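Local coordinates for protein nucleoporin NUP82 (Chaetomium thermophilum, PDB 5CWW) that probably serves as a structural component of the nuclear pore complex and may dock transport factors, here as its N-terminal beta-propeller domain, at residues B[50-55]-B[143-148]; B[105-110]-B[154-159]; B[68-73]-B[571-576]; B[125-130]-B[347-352]; B[62-67]-B[109-114]. All blocks are in the same frame, centred on the assembly; numbering follows the deposited sequence.

How the contacts relate
Contacts 1, 2 and 5 gather around the antiparallel sheet of strands 49-52, 55-60, 63-68 and 106-110. Contact 5 lies within that blade and relies on backbone pairing; contacts 1 and 2 hold it to the long loop 143-159 by charged and polar bonds and by an arginine-phenylalanine stack. Contacts 2 and 5 share Ile109, which meets Phe156 in one and Trp66 in the other. Contact 3 departs from the same blade at helix 69-77 and reaches the C-terminal strands through mostly apolar side chains. Contact 4 is the surface member, a loop lying against the next blade, touching contact 1 through Arg52 and Gln126. The others are partly buried.

Contact 1 (B[50-55]-B[143-148]); sequences ARRGTE and PDSSHL
Glu55 OE1 is gripped by three donors, while OE2 of the same carboxylate turns across the contact to Ser145. Arg52 NE donates to OE1 at 2.7 Å in a salt bridge, Arg52 NH2 adds a weak bond, and the indole Trp66 NE1 supplies the third. The NE donor meets OE1 from above the carboxylate plane, although OE1 lies close to the guanidinium plane. Ser145 OG donates at 2.6 Å to the syn lone pair of Glu55 OE2. Leu148 CD1 comes to 3.9 Å from the same OE2. The arginine reaches over as well: Arg52 NH2 donates to Pro143 O at 3.1 Å, with an N-H...O angle of 153°, approaching nearly along the C=O axis and in the guanidinium plane. Its NH1 bonds to Gln126 O. Arg52 and Glu55 are the ends of a type II' turn, Gly53 in its second place, that joins strands 49-52 and 55-60 of the first propeller blade; residues 143-148 belong to the loop after strand 137-141 of the next. The donors around the buried carboxylate would be expected to favour its ionised form, and the acceptors Glu55 OE1, Pro143 O and Gln126 O fix the guanidinium's rotation.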
# COMPACT_ATOMS: atom_id res chain seq x y z
N ALA B 50 -12.37 5.58 13.78
CA ALA B 50 -11.10 5.28 14.43
C ALA B 50 -11.31 5.29 15.94
O ALA B 50 -12.31 5.81 16.41
CB ALA B 50 -10.04 6.29 14.02
N ARG B 51 -10.37 4.71 16.68
CA ARG B 51 -10.55 4.55 18.12
C ARG B 51 -9.25 4.59 18.92
O ARG B 51 -8.16 4.37 18.38
CB ARG B 51 -11.25 3.23 18.42
CG ARG B 51 -10.39 2.00 18.09
CD ARG B 51 -11.03 0.73 18.59
NE ARG B 51 -10.91 0.57 20.04
CZ ARG B 51 -9.91 -0.06 20.66
NH1 ARG B 51 -8.92 -0.61 19.97
NH2 ARG B 51 -9.90 -0.14 21.98
N ARG B 52 -9.40 4.87 20.21
CA ARG B 52 -8.34 4.68 21.18
C ARG B 52 -9.02 4.33 22.50
O ARG B 52 -9.84 5.09 23.00
CB ARG B 52 -7.46 5.93 21.31
CG ARG B 52 -8.19 7.20 21.69
CD ARG B 52 -7.23 8.38 21.77
NE ARG B 52 -7.86 9.55 22.38
CZ ARG B 52 -7.22 10.68 22.66
NH1 ARG B 52 -5.93 10.81 22.37
NH2 ARG B 52 -7.87 11.69 23.23
N GLY B 53 -8.68 3.17 23.05
CA GLY B 53 -9.39 2.66 24.21
C GLY B 53 -10.88 2.58 23.91
O GLY B 53 -11.29 1.96 22.93
N THR B 54 -11.68 3.23 24.75
CA THR B 54 -13.13 3.25 24.57
C THR B 54 -13.60 4.50 23.82
O THR B 54 -14.80 4.66 23.57
CB THR B 54 -13.86 3.18 25.92
OG1 THR B 54 -13.44 4.26 26.76
CG2 THR B 54 -13.57 1.85 26.60
N GLU B 55 -12.67 5.37 23.45
CA GLU B 55 -13.00 6.56 22.66
C GLU B 55 -13.04 6.21 21.18
O GLU B 55 -12.27 5.37 20.71
CB GLU B 55 -11.98 7.67 22.89
CG GLU B 55 -11.91 8.21 24.31
CD GLU B 55 -10.94 9.36 24.45
OE1 GLU B 55 -10.37 9.79 23.43
OE2 GLU B 55 -10.74 9.84 25.59
N PRO B 143 -6.97 15.97 21.27
CA PRO B 143 -7.02 16.75 22.51
C PRO B 143 -7.08 15.89 23.76
O PRO B 143 -7.28 14.68 23.68
CB PRO B 143 -8.32 17.55 22.35
CG PRO B 143 -9.20 16.62 21.59
CD PRO B 143 -8.30 15.86 20.65
N ASP B 144 -6.90 16.53 24.92
CA ASP B 144 -7.02 15.85 26.20
C ASP B 144 -8.43 15.30 26.35
O ASP B 144 -9.40 15.93 25.92
CB ASP B 144 -6.68 16.81 27.34
CG ASP B 144 -6.30 16.08 28.62
OD1 ASP B 144 -6.86 15.00 28.89
OD2 ASP B 144 -5.43 16.60 29.35
N SER B 145 -8.55 14.12 26.95
CA SER B 145 -9.85 13.48 27.12
C SER B 145 -10.75 14.24 28.10
O SER B 145 -11.96 14.02 28.14
CB SER B 145 -9.66 12.04 27.60
OG SER B 145 -8.91 11.29 26.66
N SER B 146 -10.15 15.15 28.88
CA SER B 146 -10.91 15.93 29.85
C SER B 146 -11.97 16.81 29.18
O SER B 146 -12.93 17.22 29.82
CB SER B 146 -9.97 16.80 30.68
OG SER B 146 -9.24 17.70 29.85
N HIS B 147 -11.78 17.08 27.89
CA HIS B 147 -12.71 17.92 27.14
C HIS B 147 -14.05 17.23 26.89
O HIS B 147 -14.99 17.86 26.39
CB HIS B 147 -12.09 18.34 25.80
CG HIS B 147 -10.97 19.32 25.93
ND1 HIS B 147 -11.18 20.68 26.02
CD2 HIS B 147 -9.63 19.15 25.98
CE1 HIS B 147 -10.02 21.30 26.12
NE2 HIS B 147 -9.06 20.39 26.10
N LEU B 148 -14.15 15.95 27.22
CA LEU B 148 -15.40 15.21 27.06
C LEU B 148 -16.35 15.43 28.24
O LEU B 148 -17.54 15.12 28.14
CB LEU B 148 -15.11 13.72 26.89
CG LEU B 148 -14.55 13.30 25.53
CD1 LEU B 148 -14.08 11.85 25.56
CD2 LEU B 148 -15.59 13.49 24.43

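Contact 2 (B[105-110]-B[154-159]); sequences GYRIIK and TPFKPK
The Phe156 ring is sandwiched between Arg107 and a proline of its own segment. Arg107 lays its guanidinium on one face with centres 4.4 Å apart and planes 24° from parallel, an off-centre cation-pi stack in which NE sits toward the rim. Pro158 CD lies over the centre of the opposite face. At the ring edge, Ile108 O is 3.4 Å from Phe156 CE2, in plane, and Ile109 CD1 meets CZ at a distance shorter than usual for two carbons, its exact closeness doubtful; these two side chains cross at about a right angle. Seen from the arginine, its own face carries Phe156 CB, 3.6 Å from Arg107 NH2. Strand 106-110 is an outermost strand of its four-stranded propeller blade, and the loop leading into strand 160-162 of the next blade folds over it here. Phe156 CG stands anti to the backbone N (chi1 -175°), which carries CG toward the strand, and the His147 ring also meets the phenyl ring. The guanidinium is pinned at its polar ends: Arg107 NE donates to His147 O, and NH2 gives a hydrogen to a water 3.0 Å away that in turn donates to Thr154 O. Ile109 CD1 also touches Pro158 CG at 4.0 Å.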
# COMPACT_ATOMS: atom_id res chain seq x y z
N GLY B 105 -19.43 13.10 27.47
CA GLY B 105 -18.85 12.04 26.65
C GLY B 105 -19.08 12.22 25.17
O GLY B 105 -18.98 11.27 24.40
N TYR B 106 -19.41 13.45 24.76
CA TYR B 106 -19.64 13.75 23.35
C TYR B 106 -19.14 15.15 23.00
O TYR B 106 -19.44 16.12 23.69
CB TYR B 106 -21.13 13.64 23.02
CG TYR B 106 -21.46 14.06 21.60
CD1 TYR B 106 -21.05 13.29 20.52
CD2 TYR B 106 -22.17 15.22 21.35
CE1 TYR B 106 -21.35 13.67 19.22
CE2 TYR B 106 -22.48 15.61 20.05
CZ TYR B 106 -22.06 14.83 19.00
OH TYR B 106 -22.36 15.21 17.71
N ARG B 107 -18.38 15.24 21.92
CA ARG B 107 -17.84 16.51 21.45
C ARG B 107 -17.76 16.52 19.93
O ARG B 107 -17.57 15.47 19.31
CB ARG B 107 -16.46 16.77 22.05
CG ARG B 107 -16.48 17.49 23.39
CD ARG B 107 -16.88 18.95 23.24
NE ARG B 107 -16.26 19.79 24.26
CZ ARG B 107 -16.25 21.12 24.23
NH1 ARG B 107 -16.83 21.77 23.23
NH2 ARG B 107 -15.65 21.80 25.20
N ILE B 108 -17.89 17.70 19.34
CA ILE B 108 -17.77 17.86 17.89
C ILE B 108 -16.38 18.38 17.56
O ILE B 108 -15.85 19.25 18.26
CB ILE B 108 -18.86 18.81 17.32
CG1 ILE B 108 -19.33 18.33 15.95
CG2 ILE B 108 -18.37 20.27 17.26
CD1 ILE B 108 -20.28 17.16 16.03
N ILE B 109 -15.78 17.84 16.50
CA ILE B 109 -14.49 18.32 16.01
C ILE B 109 -14.64 18.84 14.59
O ILE B 109 -14.65 18.07 13.63
CB ILE B 109 -13.41 17.21 16.01
CG1 ILE B 109 -13.44 16.39 17.31
CG2 ILE B 109 -12.03 17.81 15.77
CD1 ILE B 109 -13.09 17.18 18.53
N LYS B 110 -14.77 20.16 14.46
CA LYS B 110 -14.78 20.77 13.14
C LYS B 110 -13.38 20.71 12.55
O LYS B 110 -12.39 20.88 13.27
CB LYS B 110 -15.27 22.22 13.21
CG LYS B 110 -16.78 22.37 13.06
CD LYS B 110 -17.25 22.01 11.65
CE LYS B 110 -18.75 22.23 11.48
NZ LYS B 110 -19.22 21.81 10.13
N THR B 154 -12.80 25.37 29.50
CA THR B 154 -11.70 25.88 28.69
C THR B 154 -12.01 25.79 27.19
O THR B 154 -12.79 24.94 26.77
CB THR B 154 -10.39 25.12 28.98
OG1 THR B 154 -10.58 23.73 28.70
CG2 THR B 154 -9.99 25.29 30.43
N PRO B 155 -11.39 26.67 26.38
CA PRO B 155 -11.66 26.67 24.94
C PRO B 155 -11.25 25.37 24.27
O PRO B 155 -10.21 24.79 24.61
CB PRO B 155 -10.83 27.84 24.42
CG PRO B 155 -9.76 28.04 25.45
CD PRO B 155 -10.40 27.70 26.75
N PHE B 156 -12.05 24.92 23.31
CA PHE B 156 -11.85 23.64 22.64
C PHE B 156 -11.57 23.84 21.15
O PHE B 156 -12.49 24.01 20.36
CB PHE B 156 -13.07 22.75 22.84
CG PHE B 156 -12.90 21.36 22.29
CD1 PHE B 156 -11.97 20.50 22.83
CD2 PHE B 156 -13.69 20.92 21.24
CE1 PHE B 156 -11.81 19.22 22.32
CE2 PHE B 156 -13.54 19.65 20.73
CZ PHE B 156 -12.60 18.79 21.28
N LYS B 157 -10.29 23.81 20.79
CA LYS B 157 -9.86 24.01 19.41
C LYS B 157 -8.68 23.10 19.06
O LYS B 157 -7.53 23.54 19.03
CB LYS B 157 -9.49 25.48 19.17
CG LYS B 157 -8.55 26.10 20.20
CD LYS B 157 -8.41 27.60 20.01
CE LYS B 157 -9.63 28.35 20.52
NZ LYS B 157 -9.48 29.83 20.38
N PRO B 158 -8.97 21.82 18.78
CA PRO B 158 -7.93 20.85 18.42
C PRO B 158 -7.12 21.29 17.20
O PRO B 158 -7.69 21.66 16.18
CB PRO B 158 -8.73 19.58 18.11
CG PRO B 158 -10.00 19.73 18.87
CD PRO B 158 -10.30 21.19 18.85
N LYS B 159 -5.80 21.23 17.33
CA LYS B 159 -4.90 21.66 16.26
C LYS B 159 -4.91 20.67 15.10
O LYS B 159 -4.80 19.46 15.29
CB LYS B 159 -3.48 21.83 16.80
CG LYS B 159 -2.44 22.25 15.76
CD LYS B 159 -2.78 23.61 15.16
CE LYS B 159 -1.72 24.07 14.17
NZ LYS B 159 -2.09 25.36 13.53
O HOH W 1 -15.28 24.81 25.04

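Contact 3 (B[68-73]-B[571-576]); sequences DLAQLK and PDLGYF
The first turn of helix 69-77, which follows the third strand of the first propeller blade, meets the bend between strands 566-570 and 576-580 at the C-terminal end of the chain, so that Leu69, Ala70 and Lys73 pack against Leu573 and Phe576. Bringing the two ends of the chain together in this way is consistent with ring closure in a beta-propeller. Leu573 fills the middle of the contact with its two methyls divided between neighbours. CD1 rests on Leu69 CB at 3.6 Å and against the backbone N of Ala70, whereas CD2 presses on Lys73 CD at 3.4 Å, tighter than usual for two carbons. Lys73 and Leu573 slide past each other in opposite directions. The lysine has CG anti to the backbone N (chi1 -178°) and an extended chain beyond. Leu69 CD1 reaches Phe576 CZ at 3.8 Å, arriving at the ring edge in the plane of the ring; that ring also stacks with Phe589. The helix start is fixed by Asp68 at the N-cap, whose OD1 accepts from Ala70 N at 2.8 Å and is also hydrogen-bonded to Thr54 OG1. On the other side, Asp570 OD2 accepts from the backbone N of Asp572 and of Leu573, holding the bend. The polar bonds named here hold each side to its own surroundings; what joins the two is apolar contact, in which the lysine packs its methylenes on the leucine while Lys73 NZ lies 4.2 Å from Asp572 O.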
# COMPACT_ATOMS: atom_id res chain seq x y z
N ASP B 68 -16.79 9.07 24.01
CA ASP B 68 -16.37 7.93 24.82
C ASP B 68 -17.56 6.99 25.02
O ASP B 68 -18.58 7.38 25.59
CB ASP B 68 -15.82 8.40 26.17
CG ASP B 68 -15.13 7.29 26.95
OD1 ASP B 68 -15.66 6.16 27.00
OD2 ASP B 68 -14.04 7.55 27.51
N LEU B 69 -17.42 5.75 24.55
CA LEU B 69 -18.50 4.78 24.62
C LEU B 69 -18.87 4.41 26.05
O LEU B 69 -20.02 4.07 26.33
CB LEU B 69 -18.13 3.52 23.84
CG LEU B 69 -17.87 3.69 22.34
CD1 LEU B 69 -17.50 2.36 21.72
CD2 LEU B 69 -19.08 4.29 21.63
N ALA B 70 -17.89 4.48 26.95
CA ALA B 70 -18.13 4.15 28.35
C ALA B 70 -19.09 5.15 28.99
O ALA B 70 -20.08 4.77 29.61
CB ALA B 70 -16.82 4.12 29.12
N GLN B 71 -18.78 6.44 28.82
CA GLN B 71 -19.59 7.50 29.41
C GLN B 71 -20.98 7.56 28.76
O GLN B 71 -21.98 7.73 29.45
CB GLN B 71 -18.88 8.85 29.27
CG GLN B 71 -17.48 8.87 29.86
CD GLN B 71 -16.78 10.21 29.68
OE1 GLN B 71 -17.43 11.25 29.50
NE2 GLN B 71 -15.46 10.20 29.72
N LEU B 72 -21.02 7.41 27.44
CA LEU B 72 -22.29 7.44 26.72
C LEU B 72 -23.19 6.27 27.14
O LEU B 72 -24.42 6.39 27.15
CB LEU B 72 -22.05 7.40 25.21
CG LEU B 72 -21.40 8.65 24.62
CD1 LEU B 72 -20.86 8.36 23.23
CD2 LEU B 72 -22.38 9.80 24.58
N LYS B 73 -22.57 5.15 27.48
CA LYS B 73 -23.32 4.01 28.00
C LYS B 73 -23.89 4.34 29.37
O LYS B 73 -25.08 4.16 29.62
CB LYS B 73 -22.42 2.77 28.08
CG LYS B 73 -23.15 1.51 28.57
CD LYS B 73 -22.17 0.37 28.83
CE LYS B 73 -22.88 -0.84 29.42
NZ LYS B 73 -21.93 -1.89 29.88
N PRO B 571 -12.46 -4.29 28.88
CA PRO B 571 -12.90 -5.13 30.00
C PRO B 571 -14.29 -4.78 30.53
O PRO B 571 -14.98 -5.65 31.04
CB PRO B 571 -11.83 -4.88 31.07
CG PRO B 571 -11.21 -3.58 30.69
CD PRO B 571 -11.23 -3.56 29.20
N ASP B 572 -14.69 -3.51 30.41
CA ASP B 572 -15.98 -3.06 30.92
C ASP B 572 -17.08 -3.14 29.87
O ASP B 572 -18.17 -3.63 30.14
CB ASP B 572 -15.87 -1.63 31.45
CG ASP B 572 -14.88 -1.50 32.59
OD1 ASP B 572 -14.71 -2.48 33.35
OD2 ASP B 572 -14.26 -0.42 32.73
N LEU B 573 -16.79 -2.65 28.66
CA LEU B 573 -17.78 -2.64 27.59
C LEU B 573 -17.85 -3.99 26.89
O LEU B 573 -18.89 -4.35 26.33
CB LEU B 573 -17.45 -1.54 26.57
CG LEU B 573 -17.59 -0.10 27.06
CD1 LEU B 573 -17.04 0.87 26.03
CD2 LEU B 573 -19.04 0.23 27.39
N GLY B 574 -16.74 -4.72 26.91
CA GLY B 574 -16.69 -6.06 26.33
C GLY B 574 -15.99 -6.12 24.98
O GLY B 574 -15.17 -5.26 24.65
N TYR B 575 -16.33 -7.15 24.22
CA TYR B 575 -15.67 -7.46 22.95
C TYR B 575 -16.69 -7.40 21.82
O TYR B 575 -17.63 -8.20 21.78
CB TYR B 575 -15.01 -8.83 23.04
CG TYR B 575 -14.42 -9.37 21.75
CD1 TYR B 575 -13.68 -8.56 20.90
CD2 TYR B 575 -14.59 -10.71 21.41
CE1 TYR B 575 -13.14 -9.07 19.73
CE2 TYR B 575 -14.06 -11.22 20.25
CZ TYR B 575 -13.33 -10.41 19.41
OH TYR B 575 -12.80 -10.93 18.26
N PHE B 576 -16.51 -6.46 20.90
CA PHE B 576 -17.49 -6.23 19.85
C PHE B 576 -16.90 -5.52 18.63
O PHE B 576 -15.77 -5.05 18.65
CB PHE B 576 -18.65 -5.40 20.40
CG PHE B 576 -18.26 -4.02 20.85
CD1 PHE B 576 -17.59 -3.83 22.05
CD2 PHE B 576 -18.58 -2.91 20.09
CE1 PHE B 576 -17.23 -2.56 22.47
CE2 PHE B 576 -18.22 -1.64 20.50
CZ PHE B 576 -17.55 -1.46 21.69

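Contact 4 (B[125-130]-B[347-352]); sequences NQDFLA and EATGEA
Glu347 brings its carboxylate up to the amide of Asn125, with OE2 at 4.2 Å from Asn125 OD1. Two acceptor oxygens face each other at that distance and the amide and carboxylate planes are 68° apart, so the approach is proximity rather than bonding. Ala348, which is poorly ordered, sets CB 4.2 Å from Asp127 OD2 and also touches His188. Thr349 does most of the touching. Its OG1 lies 3.5 Å from Asn125 CB, and its methyl CG2 packs over the Asp127 side chain, 3.6 Å from CB and 3.4 Å from OD2. CG2 is anti to the carbonyl carbon, while OG1 stands between the backbone N and that carbon (chi1 75°), and the two branches meet different residues. The carboxylate it covers is engaged with other residues: Asp127 OD2 with His188 NE2 and OD1 with Ser123 OG, while Asn125 ND2 makes a weak bond to Asn186 O. At Gly350 the backbone N gives a weak bond back to Glu347 O, closing a type I beta turn. The contact thus rests a surface loop, between strands 343-345 and 354-358, on the turn that leads into strand 128-132 of a propeller blade.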
# COMPACT_ATOMS: atom_id res chain seq x y z
N ASN B 125 0.75 5.52 19.25
CA ASN B 125 0.58 5.97 20.63
C ASN B 125 -0.71 6.76 20.82
O ASN B 125 -0.96 7.29 21.90
CB ASN B 125 1.79 6.80 21.06
CG ASN B 125 3.08 6.00 21.05
OD1 ASN B 125 3.08 4.80 21.35
ND2 ASN B 125 4.18 6.65 20.70
N GLN B 126 -1.51 6.84 19.76
CA GLN B 126 -2.87 7.37 19.84
C GLN B 126 -2.92 8.84 20.26
O GLN B 126 -3.85 9.26 20.94
CB GLN B 126 -3.70 6.52 20.81
CG GLN B 126 -3.72 5.04 20.46
CD GLN B 126 -4.52 4.21 21.45
OE1 GLN B 126 -4.55 4.50 22.64
NE2 GLN B 126 -5.16 3.16 20.94
N ASP B 127 -1.91 9.60 19.85
CA ASP B 127 -1.88 11.04 20.11
C ASP B 127 -2.10 11.84 18.82
O ASP B 127 -2.58 12.97 18.87
CB ASP B 127 -0.55 11.44 20.76
CG ASP B 127 0.65 10.86 20.03
OD1 ASP B 127 0.47 9.98 19.17
OD2 ASP B 127 1.79 11.28 20.34
N PHE B 128 -1.76 11.24 17.68
CA PHE B 128 -2.01 11.86 16.37
C PHE B 128 -3.07 11.09 15.59
O PHE B 128 -3.15 9.86 15.68
CB PHE B 128 -0.72 11.92 15.54
CG PHE B 128 0.33 12.86 16.07
CD1 PHE B 128 0.13 13.60 17.22
CD2 PHE B 128 1.54 13.00 15.40
CE1 PHE B 128 1.11 14.45 17.70
CE2 PHE B 128 2.51 13.86 15.86
CZ PHE B 128 2.30 14.58 17.02
N LEU B 129 -3.86 11.82 14.81
CA LEU B 129 -4.87 11.22 13.95
C LEU B 129 -4.74 11.74 12.52
O LEU B 129 -4.89 12.94 12.28
CB LEU B 129 -6.28 11.50 14.49
CG LEU B 129 -7.44 10.90 13.69
CD1 LEU B 129 -7.45 9.38 13.81
CD2 LEU B 129 -8.76 11.49 14.16
N ALA B 130 -4.47 10.84 11.59
CA ALA B 130 -4.39 11.19 10.18
C ALA B 130 -5.79 11.28 9.58
O ALA B 130 -6.60 10.36 9.76
CB ALA B 130 -3.55 10.18 9.42
N GLU B 347 9.52 9.48 25.83
CA GLU B 347 8.32 9.08 25.10
C GLU B 347 7.29 10.20 25.16
O GLU B 347 6.99 10.71 26.24
CB GLU B 347 7.78 7.78 25.68
CG GLU B 347 6.64 7.15 24.90
CD GLU B 347 6.32 5.74 25.36
OE1 GLU B 347 6.76 5.36 26.47
OE2 GLU B 347 5.64 5.01 24.62
N ALA B 348 6.76 10.57 24.00
CA ALA B 348 5.83 11.70 23.90
C ALA B 348 4.60 11.50 24.78
O ALA B 348 4.17 12.42 25.48
CB ALA B 348 5.42 11.90 22.46
N THR B 349 4.05 10.29 24.75
CA THR B 349 2.90 9.94 25.57
C THR B 349 3.33 8.94 26.63
O THR B 349 2.55 8.07 27.02
CB THR B 349 1.76 9.32 24.74
OG1 THR B 349 2.11 7.97 24.38
CG2 THR B 349 1.50 10.13 23.48
N GLY B 350 4.58 9.06 27.08
CA GLY B 350 5.16 8.06 27.94
C GLY B 350 6.01 8.53 29.11
O GLY B 350 6.33 9.70 29.27
N GLU B 351 6.36 7.53 29.90
CA GLU B 351 7.19 7.63 31.09
C GLU B 351 8.46 6.79 30.98
O GLU B 351 9.02 6.37 32.00
CB GLU B 351 6.41 7.22 32.34
CG GLU B 351 5.07 7.94 32.52
CD GLU B 351 3.99 7.48 31.55
OE1 GLU B 351 4.25 6.54 30.77
OE2 GLU B 351 2.89 8.06 31.58
N ALA B 352 8.93 6.54 29.76
CA ALA B 352 10.12 5.72 29.58
C ALA B 352 10.86 5.98 28.28
O ALA B 352 10.28 6.18 27.21
CB ALA B 352 9.73 4.25 29.66

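Contact 5 (B[62-67]-B[109-114]); sequences KQIRWG and IKTPVA
Lys62 crosses Val113 obliquely and reaches Ala114. Its CB touches Val113 CG2 at 3.7 Å and CG comes nearly as near; CD lies near Val113 O, CE is 3.5 Å from Ala114 O, and the chain bends at chi4 (61°), leaving NZ 4.2 Å from that oxygen. The carbonyl of the same residue is also held: Thr111 OG1 donates to Lys62 O from above the carbonyl plane, at a modelled 2.5 Å whose exact value is doubtful, and Val113 N gives that hydroxyl a weak bond. Further in, Ile64 and Ile109 form an antiparallel hydrogen-bonded pair, Ile64 N to Ile109 O at 2.8 Å and Ile109 N to Ile64 O at 2.7 Å, which joins the third and fourth strands of the propeller blade. Their CB atoms are 4.0 Å apart on one face of the sheet, where Ile109 CG1 also meets Trp66 CB at 3.9 Å. Ile64 and Thr111 cross at about a right angle, CG1 to methyl CG2. Gln63 and Lys110 make the neighbouring non-hydrogen-bonded pair on the other face. Backbone bonds set the register, Ile64, Ile109 and Trp66 make an apolar face, and beyond the strand end a threonine hydroxyl serves as donor instead.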
# COMPACT_ATOMS: atom_id res chain seq x y z
N LYS B 62 -17.48 16.85 6.73
CA LYS B 62 -16.27 17.63 6.98
C LYS B 62 -15.97 17.79 8.47
O LYS B 62 -15.17 18.64 8.85
CB LYS B 62 -16.39 19.01 6.33
CG LYS B 62 -16.54 18.98 4.82
CD LYS B 62 -16.62 20.39 4.25
CE LYS B 62 -16.67 20.38 2.73
NZ LYS B 62 -17.86 19.65 2.21
N GLN B 63 -16.62 16.99 9.31
CA GLN B 63 -16.40 17.05 10.75
C GLN B 63 -16.19 15.67 11.35
O GLN B 63 -16.62 14.66 10.79
CB GLN B 63 -17.58 17.74 11.45
CG GLN B 63 -18.90 16.98 11.33
CD GLN B 63 -20.05 17.72 11.98
OE1 GLN B 63 -19.97 18.91 12.26
NE2 GLN B 63 -21.14 17.00 12.24
N ILE B 64 -15.50 15.63 12.49
CA ILE B 64 -15.27 14.39 13.23
C ILE B 64 -15.99 14.43 14.56
O ILE B 64 -15.77 15.33 15.38
CB ILE B 64 -13.76 14.16 13.47
CG1 ILE B 64 -12.99 14.20 12.15
CG2 ILE B 64 -13.54 12.82 14.18
CD1 ILE B 64 -11.48 14.18 12.32
N ARG B 65 -16.87 13.46 14.79
CA ARG B 65 -17.64 13.39 16.03
C ARG B 65 -16.92 12.51 17.04
O ARG B 65 -16.69 11.32 16.81
CB ARG B 65 -19.05 12.89 15.75
CG ARG B 65 -19.81 13.79 14.80
CD ARG B 65 -21.22 13.32 14.53
NE ARG B 65 -21.93 14.25 13.66
CZ ARG B 65 -22.92 13.93 12.85
NH1 ARG B 65 -23.36 12.68 12.78
NH2 ARG B 65 -23.50 14.86 12.10
N TRP B 66 -16.56 13.12 18.16
CA TRP B 66 -15.74 12.49 19.19
C TRP B 66 -16.59 12.07 20.38
O TRP B 66 -17.41 12.85 20.87
CB TRP B 66 -14.64 13.46 19.62
CG TRP B 66 -13.70 12.94 20.66
CD1 TRP B 66 -13.31 11.65 20.84
CD2 TRP B 66 -13.03 13.72 21.66
NE1 TRP B 66 -12.43 11.57 21.90
CE2 TRP B 66 -12.25 12.83 22.42
CE3 TRP B 66 -13.02 15.08 21.98
CZ2 TRP B 66 -11.46 13.25 23.48
CZ3 TRP B 66 -12.23 15.50 23.04
CH2 TRP B 66 -11.46 14.59 23.78
N GLY B 67 -16.39 10.84 20.86
CA GLY B 67 -17.14 10.36 22.01
C GLY B 67 -16.54 9.16 22.71
O GLY B 67 -15.87 8.33 22.09
N ILE B 109 -15.78 17.84 16.50
CA ILE B 109 -14.49 18.32 16.01
C ILE B 109 -14.64 18.84 14.59
O ILE B 109 -14.65 18.07 13.63
CB ILE B 109 -13.41 17.21 16.01
CG1 ILE B 109 -13.44 16.39 17.31
CG2 ILE B 109 -12.03 17.81 15.77
CD1 ILE B 109 -13.09 17.18 18.53
N LYS B 110 -14.77 20.16 14.46
CA LYS B 110 -14.78 20.77 13.14
C LYS B 110 -13.38 20.71 12.55
O LYS B 110 -12.39 20.88 13.27
CB LYS B 110 -15.27 22.22 13.21
CG LYS B 110 -16.78 22.37 13.06
CD LYS B 110 -17.25 22.01 11.65
CE LYS B 110 -18.75 22.23 11.48
NZ LYS B 110 -19.22 21.81 10.13
N THR B 111 -13.30 20.45 11.25
CA THR B 111 -12.02 20.28 10.57
C THR B 111 -11.90 21.29 9.43
O THR B 111 -12.90 21.86 8.99
CB THR B 111 -11.87 18.86 10.00
OG1 THR B 111 -12.67 18.72 8.83
CG2 THR B 111 -12.30 17.82 11.03
N PRO B 112 -10.66 21.51 8.94
CA PRO B 112 -10.44 22.43 7.83
C PRO B 112 -10.50 21.77 6.45
O PRO B 112 -10.12 22.41 5.47
CB PRO B 112 -9.03 22.96 8.11
CG PRO B 112 -8.34 21.79 8.74
CD PRO B 112 -9.39 21.07 9.55
N VAL B 113 -10.96 20.52 6.38
CA VAL B 113 -11.01 19.83 5.09
C VAL B 113 -11.98 20.52 4.14
O VAL B 113 -12.91 21.20 4.57
CB VAL B 113 -11.42 18.34 5.26
CG1 VAL B 113 -10.40 17.61 6.12
CG2 VAL B 113 -12.84 18.22 5.83
N ALA B 114 -11.76 20.33 2.84
CA ALA B 114 -12.59 20.95 1.81
C ALA B 114 -13.48 19.92 1.11
O ALA B 114 -14.23 20.26 0.19
CB ALA B 114 -11.72 21.66 0.79